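Local coordinates for TT1696 protein (Thermus thermophilus, PDB 1UFB), which is of unknown function but belongs to the HEPN family, whose members often act on nucleic acids, and may bind DNA, at the interface of chains A and B. Sequence-based numbering; all coordinates share one arbitrary frame. Chains: chain A/B, TT1696 protein.

Contact 1: the interface of chains A and B. Residues chain A 32, 36, 39, 56, 86, 90; chain B 29, 32, 36, 86, 90-91.
This is the centre of a two-fold interface between HEPN-family chains, at A:Arg90 and B:Arg90, which begin the R-X4-H motif. Polar and charged side chains form the hydrogen-bonded part of the contact. Each guanidinium turns inward at a bend in chi3 (-74° in A:Arg90). NE and NH2 of A:Arg90 grip one carbonyl, NE lying 3.1 Å from A:Tyr86 O, which fixes the guanidinium's rotation and aims NH1 across the interface. There A:Arg90 NH1 donates to B:Gln36 OE1 at 2.9 Å, from above the amide plane. In the twin, A:Gln36 NE2 is modelled 2.9 Å from B:Arg90 NH1, donor facing donor, so that amide is probably to be turned over. B:Tyr91 gives its OH to the syn lone pair of A:Glu39 OE2 at 2.6 Å, while A:His56 ND1 holds A:Glu39 OE1 at 2.7 Å; a carboxylate suits a place between two donors.

Water 2 joins the phenols of A:Tyr86 and B:Tyr86 to A:Arg90, and water 1 joins A:Tyr86 OH to B:Arg90, with a weak approach to B:Tyr86 OH.

Among apolar contacts, A:Phe32 CE2 meets B:Trp29 CH2 at 3.5 Å, and A:Arg90 CD covers a face of A:Phe32. Replacing A:Arg90 by an alanine would probably leave B:Gln36 and A:Tyr86 O without these partners, uncover that face and loosen the water network.

Helix 27-48 supplies B:Trp29, A:Phe32, A:Gln36 and A:Glu39; the loop after helix 73-83 brings A:Tyr86, A:Arg90 and B:Tyr91.

Contact 2: the interface of chains A and B. Residues chain A 92-93, 95-100; chain B 3, 6-7, 10.
The loop that carries the R-X4-H motif of HEPN proteins, here running from the 3-10 turn 92-94 through its closing histidine, A:His95, docks on the start of helix 4-24 of the partner. B:Arg3 is the main polar reach: its long chain, bent at chi3 (74°), lays the guanidinium among backbone carbonyls, which can accept its N-H groups. B:Arg3 NH1 donates a hydrogen bond to A:His95 O at 2.8 Å, nearly along the C=O axis, and B:Arg3 NH2 one to A:Gly98 O at 2.8 Å, in the carbonyl plane on a lone pair. One face of the guanidinium lies beneath A:Pro96 O. B:Asp6 holds the arginine from its own chain, its OD2 accepting from B:Arg3 NE at 2.7 Å through the anti lone pair in a salt bridge that is almost straight (171° at H). This carboxylate, itself in contact with A:Gly98, helps to set the group's rotation and probably steadies its charge.

B:Trp7 offers a broad face to a rigid ring: A:Pro92 CD sits over its six-membered ring, 3.5 Å from the centroid, and A:Pro92 CG over the five-membered one. A:Asp93 OD1 touches the rim at B:Trp7 CZ2, 3.5 Å away. A:Pro92 CG also rests on B:Gln10 CB, 3.7 Å apart.

On chain A the loop ends at the 3-10 turn 100-103, ahead of helix 106-126; on chain B, B:Asp6, B:Trp7 and B:Gln10 line one flank of helix 4-24.

Contact 3: the interface of chains A and B. Residues chain A 17, 20-21, 24, 26, 29, 33; chain B 17, 21, 24, 26, 29, 32-33.
A:His17 and B:His17 have helical backbones within helix 4-24, whereas A:Asp26 and B:Asp26 are more extended (phi -98° in A:Asp26) in the short turn leading to helix 27-48, the first helical hairpin of this HEPN fold. Each imidazole has CG anti to the backbone N (chi1 180° in A:His17), which sends it toward the partner. The two rings meet tip to tip, A:His17 NE2 2.7 Å from B:His17 NE2 in a hydrogen bond of undecided direction, and their planes stand edge to face at 73°.

A:His17 ND1 donates in its ring plane to the anti lone pair of B:Asp26 OD2 at 2.7 Å, and B:His17 ND1 reaches A:Asp26 OD2 at 2.8 Å. With both ND1 atoms donating, the NE2 pair needs one more proton, so one ring is likely to be doubly protonated, a state that the carboxylates would help to stabilise; histidine suits the place because its second nitrogen can either accept or carry a proton.

Indole faces hold the imidazoles flat: the A:His17 ring stacks on the five-membered ring of B:Trp29 with centroids 3.9 Å apart, and B:His17 lies likewise on A:Trp29. On the other face of A:His17 sits A:Ser21 OG, itself bonded to A:His17 O at 2.6 Å. The indole tips also meet, A:Trp29 CZ3 lying 3.8 Å from B:Trp29 CZ3. Beyond the histidines, B:Leu24 CD1 rests on A:Gly20 CA at 3.7 Å, where the absence of a side chain admits a methyl.

Contact 1: the interface of chains A and B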
loop_
_atom_site.group_PDB
_atom_site.type_symbol
_atom_site.label_atom_id
_atom_site.label_comp_id
_atom_site.label_asym_id
_atom_site.label_seq_id
_atom_site.Cartn_x
_atom_site.Cartn_y
_atom_site.Cartn_z
ATOM N N PHE A 32 -1.493 -6.022 4.477
ATOM C CA PHE A 32 -1.531 -4.573 4.253
ATOM C C PHE A 32 -2.914 -4.169 3.687
ATOM O O PHE A 32 -3.567 -3.232 4.172
ATOM C CB PHE A 32 -0.408 -4.202 3.271
ATOM C CG PHE A 32 -0.449 -2.749 2.849
ATOM C CD1 PHE A 32 -0.057 -1.774 3.761
ATOM C CD2 PHE A 32 -0.903 -2.376 1.573
ATOM C CE1 PHE A 32 -0.095 -0.424 3.421
ATOM C CE2 PHE A 32 -0.954 -0.989 1.191
ATOM C CZ PHE A 32 -0.547 -0.033 2.130
ATOM N N GLN A 36 -5.778 -1.680 5.085
ATOM C CA GLN A 36 -6.292 -0.608 4.237
ATOM C C GLN A 36 -7.819 -0.667 4.135
ATOM O O GLN A 36 -8.493 0.385 4.039
ATOM C CB GLN A 36 -5.657 -0.685 2.833
ATOM C CG GLN A 36 -4.208 -0.192 2.773
ATOM C CD GLN A 36 -4.142 1.331 2.958
ATOM O OE1 GLN A 36 -3.864 1.899 4.088
ATOM N NE2 GLN A 36 -4.400 2.021 1.863
ATOM N N GLU A 39 -9.062 0.758 7.438
ATOM C CA GLU A 39 -8.814 2.181 7.474
ATOM C C GLU A 39 -9.868 2.945 6.626
ATOM O O GLU A 39 -10.479 3.967 7.053
ATOM C CB GLU A 39 -7.364 2.405 6.892
ATOM C CG GLU A 39 -6.882 3.886 7.100
ATOM C CD GLU A 39 -5.633 4.226 6.290
ATOM O OE1 GLU A 39 -4.588 3.613 6.502
ATOM O OE2 GLU A 39 -5.701 5.145 5.453
ATOM N N HIS A 56 -3.238 6.371 9.705
ATOM C CA HIS A 56 -3.303 4.932 9.447
ATOM C C HIS A 56 -3.565 4.076 10.657
ATOM O O HIS A 56 -3.610 2.878 10.536
ATOM C CB HIS A 56 -1.978 4.530 8.745
ATOM C CG HIS A 56 -1.714 5.380 7.550
ATOM N ND1 HIS A 56 -2.536 5.332 6.436
ATOM C CD2 HIS A 56 -0.824 6.393 7.335
ATOM C CE1 HIS A 56 -2.170 6.272 5.584
ATOM N NE2 HIS A 56 -1.140 6.934 6.105
ATOM N N TYR A 86 0.404 -1.721 8.574
ATOM C CA TYR A 86 0.515 -0.619 7.637
ATOM C C TYR A 86 1.964 -0.474 7.081
ATOM O O TYR A 86 2.191 -0.443 5.873
ATOM C CB TYR A 86 0.009 0.686 8.286
ATOM C CG TYR A 86 0.216 1.881 7.393
ATOM C CD1 TYR A 86 -0.492 2.017 6.178
ATOM C CD2 TYR A 86 1.250 2.813 7.694
ATOM C CE1 TYR A 86 -0.147 3.098 5.250
ATOM C CE2 TYR A 86 1.593 3.819 6.823
ATOM C CZ TYR A 86 0.903 3.968 5.619
ATOM O OH TYR A 86 1.277 5.042 4.870
ATOM N N ARG A 90 5.615 -4.025 4.325
ATOM C CA ARG A 90 6.225 -3.550 3.064
ATOM C C ARG A 90 7.673 -3.060 3.202
ATOM O O ARG A 90 8.360 -2.911 2.202
ATOM C CB ARG A 90 5.441 -2.331 2.534
ATOM C CG ARG A 90 3.960 -2.617 2.229
ATOM C CD ARG A 90 3.261 -1.330 1.795
ATOM N NE ARG A 90 3.037 -0.433 2.927
ATOM C CZ ARG A 90 3.301 0.896 2.926
ATOM N NH1 ARG A 90 3.838 1.529 1.844
ATOM N NH2 ARG A 90 2.903 1.626 3.963
ATOM N N TRP B 29 -4.386 -1.210 -7.555
ATOM C CA TRP B 29 -3.433 -1.884 -6.660
ATOM C C TRP B 29 -2.171 -2.291 -7.409
ATOM O O TRP B 29 -1.054 -2.211 -6.867
ATOM C CB TRP B 29 -4.112 -3.110 -5.990
ATOM C CG TRP B 29 -4.848 -2.698 -4.716
ATOM C CD1 TRP B 29 -6.215 -2.467 -4.553
ATOM C CD2 TRP B 29 -4.252 -2.528 -3.432
ATOM N NE1 TRP B 29 -6.469 -2.172 -3.231
ATOM C CE2 TRP B 29 -5.293 -2.199 -2.521
ATOM C CE3 TRP B 29 -2.936 -2.625 -2.961
ATOM C CZ2 TRP B 29 -5.056 -1.954 -1.132
ATOM C CZ3 TRP B 29 -2.689 -2.396 -1.564
ATOM C CH2 TRP B 29 -3.757 -2.059 -0.680
ATOM N N PHE B 32 -0.161 0.971 -7.658
ATOM C CA PHE B 32 0.454 1.231 -6.347
ATOM C C PHE B 32 1.658 0.292 -6.088
ATOM O O PHE B 32 2.706 0.732 -5.640
ATOM C CB PHE B 32 -0.537 0.996 -5.232
ATOM C CG PHE B 32 0.071 1.122 -3.861
ATOM C CD1 PHE B 32 0.457 2.407 -3.356
ATOM C CD2 PHE B 32 0.260 -0.005 -3.076
ATOM C CE1 PHE B 32 1.021 2.545 -2.075
ATOM C CE2 PHE B 32 0.830 0.121 -1.796
ATOM C CZ PHE B 32 1.212 1.436 -1.301
ATOM N N GLN B 36 5.676 0.986 -5.381
ATOM C CA GLN B 36 6.373 0.434 -4.236
ATOM C C GLN B 36 7.618 -0.382 -4.677
ATOM O O GLN B 36 8.617 -0.411 -3.954
ATOM C CB GLN B 36 5.409 -0.437 -3.382
ATOM C CG GLN B 36 4.400 0.395 -2.606
ATOM C CD GLN B 36 5.029 1.044 -1.376
ATOM O OE1 GLN B 36 5.264 0.372 -0.344
ATOM N NE2 GLN B 36 5.325 2.353 -1.475
ATOM N N TYR B 86 1.235 6.605 -5.661
ATOM C CA TYR B 86 1.412 6.282 -4.247
ATOM C C TYR B 86 0.077 6.494 -3.450
ATOM O O TYR B 86 -0.397 5.588 -2.745
ATOM C CB TYR B 86 2.580 7.090 -3.621
ATOM C CG TYR B 86 2.676 6.844 -2.125
ATOM C CD1 TYR B 86 3.082 5.592 -1.627
ATOM C CD2 TYR B 86 2.325 7.862 -1.203
ATOM C CE1 TYR B 86 3.119 5.363 -0.189
ATOM C CE2 TYR B 86 2.342 7.655 0.166
ATOM C CZ TYR B 86 2.734 6.401 0.664
ATOM O OH TYR B 86 2.646 6.225 2.019
ATOM N N ARG B 90 -5.371 4.484 -3.958
ATOM C CA ARG B 90 -6.001 3.919 -2.763
ATOM C C ARG B 90 -6.968 4.822 -2.065
ATOM O O ARG B 90 -7.792 4.351 -1.290
ATOM C CB ARG B 90 -4.901 3.602 -1.718
ATOM C CG ARG B 90 -3.876 2.537 -2.221
ATOM C CD ARG B 90 -2.696 2.296 -1.226
ATOM N NE ARG B 90 -1.807 3.487 -1.035
ATOM C CZ ARG B 90 -1.494 4.056 0.130
ATOM N NH1 ARG B 90 -2.007 3.634 1.302
ATOM N NH2 ARG B 90 -0.522 5.005 0.138
ATOM N N TYR B 91 -6.912 6.122 -2.357
ATOM C CA TYR B 91 -7.766 7.049 -1.585
ATOM C C TYR B 91 -8.768 7.781 -2.496
ATOM O O TYR B 91 -8.361 8.509 -3.411
ATOM C CB TYR B 91 -6.862 8.052 -0.824
ATOM C CG TYR B 91 -6.078 7.342 0.260
ATOM C CD1 TYR B 91 -4.680 7.085 0.153
ATOM C CD2 TYR B 91 -6.749 6.854 1.389
ATOM C CE1 TYR B 91 -4.000 6.378 1.171
ATOM C CE2 TYR B 91 -6.078 6.125 2.380
ATOM C CZ TYR B 91 -4.712 5.907 2.286
ATOM O OH TYR B 91 -4.112 5.269 3.392
HETATM O O HOH W 1 -0.560 5.901 2.742
HETATM O O HOH W 2 3.996 4.072 3.359
#

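Contact 2: the interface of chains A and B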
loop_
_atom_site.group_PDB
_atom_site.type_symbol
_atom_site.label_atom_id
_atom_site.label_comp_id
_atom_site.label_asym_id
_atom_site.label_seq_id
_atom_site.Cartn_x
_atom_site.Cartn_y
_atom_site.Cartn_z
ATOM N N PRO A 92 11.483 -3.465 4.697
ATOM C CA PRO A 92 12.469 -4.378 5.310
ATOM C C PRO A 92 13.017 -3.949 6.663
ATOM O O PRO A 92 13.135 -4.775 7.570
ATOM C CB PRO A 92 13.544 -4.513 4.231
ATOM C CG PRO A 92 12.719 -4.332 2.944
ATOM C CD PRO A 92 11.878 -3.102 3.310
ATOM N N ASP A 93 13.290 -2.666 6.832
ATOM C CA ASP A 93 13.827 -2.190 8.112
ATOM C C ASP A 93 12.849 -2.324 9.309
ATOM O O ASP A 93 13.189 -1.987 10.421
ATOM C CB ASP A 93 14.348 -0.761 7.973
ATOM C CG ASP A 93 13.273 0.235 7.457
ATOM O OD1 ASP A 93 12.194 -0.143 6.907
ATOM O OD2 ASP A 93 13.526 1.421 7.591
ATOM N N HIS A 95 11.960 -5.213 10.201
ATOM C CA HIS A 95 12.299 -6.558 10.708
ATOM C C HIS A 95 13.798 -6.754 10.771
ATOM O O HIS A 95 14.541 -6.083 10.063
ATOM C CB HIS A 95 11.693 -7.623 9.842
ATOM C CG HIS A 95 10.238 -7.406 9.581
ATOM N ND1 HIS A 95 9.251 -7.925 10.386
ATOM C CD2 HIS A 95 9.603 -6.734 8.590
ATOM C CE1 HIS A 95 8.065 -7.595 9.900
ATOM N NE2 HIS A 95 8.254 -6.868 8.814
ATOM N N PRO A 96 14.266 -7.670 11.646
ATOM C CA PRO A 96 15.713 -7.883 11.751
ATOM C C PRO A 96 16.412 -8.234 10.482
ATOM O O PRO A 96 17.502 -7.768 10.208
ATOM C CB PRO A 96 15.826 -9.006 12.784
ATOM C CG PRO A 96 14.691 -8.652 13.760
ATOM C CD PRO A 96 13.547 -8.269 12.788
ATOM N N ALA A 97 15.786 -9.032 9.651
ATOM C CA ALA A 97 16.528 -9.439 8.487
ATOM C C ALA A 97 15.591 -9.805 7.381
ATOM O O ALA A 97 14.385 -10.020 7.627
ATOM C CB ALA A 97 17.404 -10.665 8.869
ATOM N N GLY A 98 16.157 -9.889 6.177
ATOM C CA GLY A 98 15.398 -10.240 4.989
ATOM C C GLY A 98 14.376 -9.176 4.553
ATOM O O GLY A 98 14.227 -8.103 5.175
ATOM N N PRO A 99 13.689 -9.447 3.438
ATOM C CA PRO A 99 12.681 -8.518 2.942
ATOM C C PRO A 99 11.476 -8.614 3.903
ATOM O O PRO A 99 11.315 -9.600 4.639
ATOM C CB PRO A 99 12.338 -9.064 1.567
ATOM C CG PRO A 99 12.620 -10.590 1.736
ATOM C CD PRO A 99 13.941 -10.538 2.483
ATOM N N ALA A 100 10.633 -7.594 3.871
ATOM C CA ALA A 100 9.450 -7.575 4.710
ATOM C C ALA A 100 8.517 -8.751 4.411
ATOM O O ALA A 100 8.047 -9.396 5.328
ATOM C CB ALA A 100 8.679 -6.249 4.482
ATOM N N ARG B 3 21.934 -4.003 3.880
ATOM C CA ARG B 3 20.615 -4.556 3.569
ATOM C C ARG B 3 20.093 -4.139 2.204
ATOM O O ARG B 3 18.903 -4.362 1.893
ATOM C CB ARG B 3 19.588 -4.181 4.644
ATOM C CG ARG B 3 19.941 -4.741 5.982
ATOM C CD ARG B 3 18.803 -4.621 6.942
ATOM N NE ARG B 3 17.759 -5.600 6.637
ATOM C CZ ARG B 3 16.656 -5.717 7.370
ATOM N NH1 ARG B 3 16.519 -4.904 8.417
ATOM N NH2 ARG B 3 15.710 -6.621 7.060
ATOM N N ASP B 6 18.170 -6.773 0.800
ATOM C CA ASP B 6 16.843 -7.076 1.344
ATOM C C ASP B 6 15.807 -6.178 0.638
ATOM O O ASP B 6 14.703 -6.631 0.270
ATOM C CB ASP B 6 16.783 -6.831 2.836
ATOM C CG ASP B 6 17.610 -7.838 3.642
ATOM O OD1 ASP B 6 17.700 -9.025 3.248
ATOM O OD2 ASP B 6 18.140 -7.420 4.689
ATOM N N TRP B 7 16.175 -4.923 0.455
ATOM C CA TRP B 7 15.332 -3.954 -0.237
ATOM C C TRP B 7 15.122 -4.292 -1.717
ATOM O O TRP B 7 14.004 -4.117 -2.267
ATOM C CB TRP B 7 15.918 -2.584 -0.089
ATOM C CG TRP B 7 15.731 -2.074 1.255
ATOM C CD1 TRP B 7 16.489 -2.362 2.358
ATOM C CD2 TRP B 7 14.672 -1.177 1.705
ATOM N NE1 TRP B 7 15.989 -1.709 3.456
ATOM C CE2 TRP B 7 14.874 -0.973 3.097
ATOM C CE3 TRP B 7 13.601 -0.540 1.068
ATOM C CZ2 TRP B 7 14.033 -0.134 3.882
ATOM C CZ3 TRP B 7 12.752 0.320 1.848
ATOM C CH2 TRP B 7 12.984 0.508 3.249
ATOM N N GLN B 10 12.707 -7.089 -1.693
ATOM C CA GLN B 10 11.352 -6.556 -1.399
ATOM C C GLN B 10 10.819 -5.923 -2.736
ATOM O O GLN B 10 9.666 -6.175 -3.158
ATOM C CB GLN B 10 11.432 -5.500 -0.305
ATOM C CG GLN B 10 10.078 -4.900 0.007
ATOM C CD GLN B 10 9.097 -5.940 0.552
ATOM O OE1 GLN B 10 9.474 -6.764 1.396
ATOM N NE2 GLN B 10 7.834 -5.911 0.079
#

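Contact 3: the interface of chains A and B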
loop_
_atom_site.group_PDB
_atom_site.type_symbol
_atom_site.label_atom_id
_atom_site.label_comp_id
_atom_site.label_asym_id
_atom_site.label_seq_id
_atom_site.Cartn_x
_atom_site.Cartn_y
_atom_site.Cartn_z
ATOM N N HIS A 17 -9.275 -7.170 -2.674
ATOM C CA HIS A 17 -7.872 -7.267 -3.117
ATOM C C HIS A 17 -7.088 -8.153 -2.084
ATOM O O HIS A 17 -6.182 -8.914 -2.484
ATOM C CB HIS A 17 -7.134 -5.906 -3.185
ATOM C CG HIS A 17 -5.704 -6.056 -3.640
ATOM N ND1 HIS A 17 -5.373 -6.451 -4.924
ATOM C CD2 HIS A 17 -4.535 -5.888 -2.989
ATOM C CE1 HIS A 17 -4.056 -6.501 -5.040
ATOM N NE2 HIS A 17 -3.521 -6.160 -3.887
ATOM N N GLY A 20 -7.915 -11.776 -2.780
ATOM C CA GLY A 20 -7.245 -12.253 -3.968
ATOM C C GLY A 20 -5.755 -12.384 -3.713
ATOM O O GLY A 20 -5.097 -13.244 -4.309
ATOM N N SER A 21 -5.213 -11.560 -2.811
ATOM C CA SER A 21 -3.761 -11.601 -2.540
ATOM C C SER A 21 -3.437 -12.911 -1.815
ATOM O O SER A 21 -2.375 -13.476 -1.961
ATOM C CB SER A 21 -3.396 -10.404 -1.684
ATOM O OG SER A 21 -3.571 -9.205 -2.448
ATOM N N LEU A 24 -2.979 -15.373 -4.340
ATOM C CA LEU A 24 -1.672 -15.224 -4.996
ATOM C C LEU A 24 -0.541 -15.701 -4.095
ATOM O O LEU A 24 0.623 -15.812 -4.542
ATOM C CB LEU A 24 -1.355 -13.738 -5.300
ATOM C CG LEU A 24 -2.297 -13.015 -6.291
ATOM C CD1 LEU A 24 -2.015 -11.528 -6.241
ATOM C CD2 LEU A 24 -2.052 -13.534 -7.728
ATOM N N ASP A 26 0.498 -13.891 -1.607
ATOM C CA ASP A 26 1.244 -12.643 -1.198
ATOM C C ASP A 26 0.658 -12.215 0.157
ATOM O O ASP A 26 -0.122 -11.281 0.246
ATOM C CB ASP A 26 1.049 -11.548 -2.271
ATOM C CG ASP A 26 1.732 -11.878 -3.590
ATOM O OD1 ASP A 26 2.631 -12.766 -3.612
ATOM O OD2 ASP A 26 1.379 -11.245 -4.603
ATOM N N TRP A 29 1.283 -8.648 1.624
ATOM C CA TRP A 29 0.431 -7.690 0.887
ATOM C C TRP A 29 -1.024 -7.853 1.281
ATOM O O TRP A 29 -1.761 -6.872 1.318
ATOM C CB TRP A 29 0.596 -7.874 -0.653
ATOM C CG TRP A 29 1.744 -7.022 -1.143
ATOM C CD1 TRP A 29 3.031 -7.423 -1.364
ATOM C CD2 TRP A 29 1.699 -5.614 -1.439
ATOM N NE1 TRP A 29 3.808 -6.345 -1.795
ATOM C CE2 TRP A 29 3.013 -5.221 -1.846
ATOM C CE3 TRP A 29 0.687 -4.656 -1.415
ATOM C CZ2 TRP A 29 3.332 -3.884 -2.230
ATOM C CZ3 TRP A 29 1.003 -3.324 -1.804
ATOM C CH2 TRP A 29 2.325 -2.962 -2.201
ATOM N N ALA A 33 -3.393 -4.923 2.704
ATOM C CA ALA A 33 -4.675 -4.627 2.098
ATOM C C ALA A 33 -5.780 -4.754 3.138
ATOM O O ALA A 33 -6.705 -4.003 3.095
ATOM C CB ALA A 33 -4.928 -5.540 0.817
ATOM N N HIS B 17 3.866 -8.750 -6.971
ATOM C CA HIS B 17 2.509 -8.510 -6.474
ATOM C C HIS B 17 1.748 -7.619 -7.488
ATOM O O HIS B 17 0.512 -7.750 -7.726
ATOM C CB HIS B 17 2.513 -7.812 -5.099
ATOM C CG HIS B 17 1.117 -7.596 -4.570
ATOM N ND1 HIS B 17 0.262 -8.648 -4.343
ATOM C CD2 HIS B 17 0.400 -6.460 -4.341
ATOM C CE1 HIS B 17 -0.928 -8.178 -4.006
ATOM N NE2 HIS B 17 -0.876 -6.854 -3.995
ATOM N N SER B 21 -1.680 -8.616 -9.323
ATOM C CA SER B 21 -2.774 -7.674 -9.175
ATOM C C SER B 21 -3.368 -7.418 -10.557
ATOM O O SER B 21 -4.603 -7.378 -10.728
ATOM C CB SER B 21 -2.242 -6.360 -8.462
ATOM O OG SER B 21 -1.781 -6.683 -7.105
ATOM N N LEU B 24 -5.548 -10.150 -11.211
ATOM C CA LEU B 24 -6.800 -10.087 -10.472
ATOM C C LEU B 24 -7.772 -9.088 -11.049
ATOM O O LEU B 24 -8.948 -9.097 -10.660
ATOM C CB LEU B 24 -6.559 -9.697 -9.000
ATOM C CG LEU B 24 -5.823 -10.768 -8.164
ATOM C CD1 LEU B 24 -5.725 -10.248 -6.707
ATOM C CD2 LEU B 24 -6.575 -12.116 -8.220
ATOM N N ASP B 26 -7.118 -6.002 -10.591
ATOM C CA ASP B 26 -7.062 -4.890 -9.566
ATOM C C ASP B 26 -6.015 -3.860 -10.070
ATOM O O ASP B 26 -4.886 -3.803 -9.561
ATOM C CB ASP B 26 -6.657 -5.476 -8.193
ATOM C CG ASP B 26 -7.762 -6.331 -7.549
ATOM O OD1 ASP B 26 -8.950 -6.276 -7.998
ATOM O OD2 ASP B 26 -7.464 -7.039 -6.538
ATOM N N TRP B 29 -4.386 -1.210 -7.555
ATOM C CA TRP B 29 -3.433 -1.884 -6.660
ATOM C C TRP B 29 -2.171 -2.291 -7.409
ATOM O O TRP B 29 -1.054 -2.211 -6.867
ATOM C CB TRP B 29 -4.112 -3.110 -5.990
ATOM C CG TRP B 29 -4.848 -2.698 -4.716
ATOM C CD1 TRP B 29 -6.215 -2.467 -4.553
ATOM C CD2 TRP B 29 -4.252 -2.528 -3.432
ATOM N NE1 TRP B 29 -6.469 -2.172 -3.231
ATOM C CE2 TRP B 29 -5.293 -2.199 -2.521
ATOM C CE3 TRP B 29 -2.936 -2.625 -2.961
ATOM C CZ2 TRP B 29 -5.056 -1.954 -1.132
ATOM C CZ3 TRP B 29 -2.689 -2.396 -1.564
ATOM C CH2 TRP B 29 -3.757 -2.059 -0.680
ATOM N N PHE B 32 -0.161 0.971 -7.658
ATOM C CA PHE B 32 0.454 1.231 -6.347
ATOM C C PHE B 32 1.658 0.292 -6.088
ATOM O O PHE B 32 2.706 0.732 -5.640
ATOM C CB PHE B 32 -0.537 0.996 -5.232
ATOM C CG PHE B 32 0.071 1.122 -3.861
ATOM C CD1 PHE B 32 0.457 2.407 -3.356
ATOM C CD2 PHE B 32 0.260 -0.005 -3.076
ATOM C CE1 PHE B 32 1.021 2.545 -2.075
ATOM C CE2 PHE B 32 0.830 0.121 -1.796
ATOM C CZ PHE B 32 1.212 1.436 -1.301
ATOM N N ALA B 33 1.484 -1.016 -6.319
ATOM C CA ALA B 33 2.616 -1.946 -6.041
ATOM C C ALA B 33 3.815 -1.643 -6.930
ATOM O O ALA B 33 4.948 -1.870 -6.542
ATOM C CB ALA B 33 2.159 -3.427 -6.250
#

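Contacts 1 and 3 adjoin, the centres of their C-alpha atoms about 10 Å apart, and share B:Trp29 and B:Phe32, so helix 27-48 runs through both. Contact 2 lies, between the same centres, about 18 Å from contact 1 and 20 Å from contact 3, yet helix 4-24 ties it to contact 3, and the R-X4-H motif spans contacts 1 and 2, its arginine in one and its histidine in the other. Since the interface is two-fold symmetric, contact 2 recurs with the chains exchanged, flanking the central pair. The reciprocal contacts are consistent with a dimer, although the structure alone does not show it in solution.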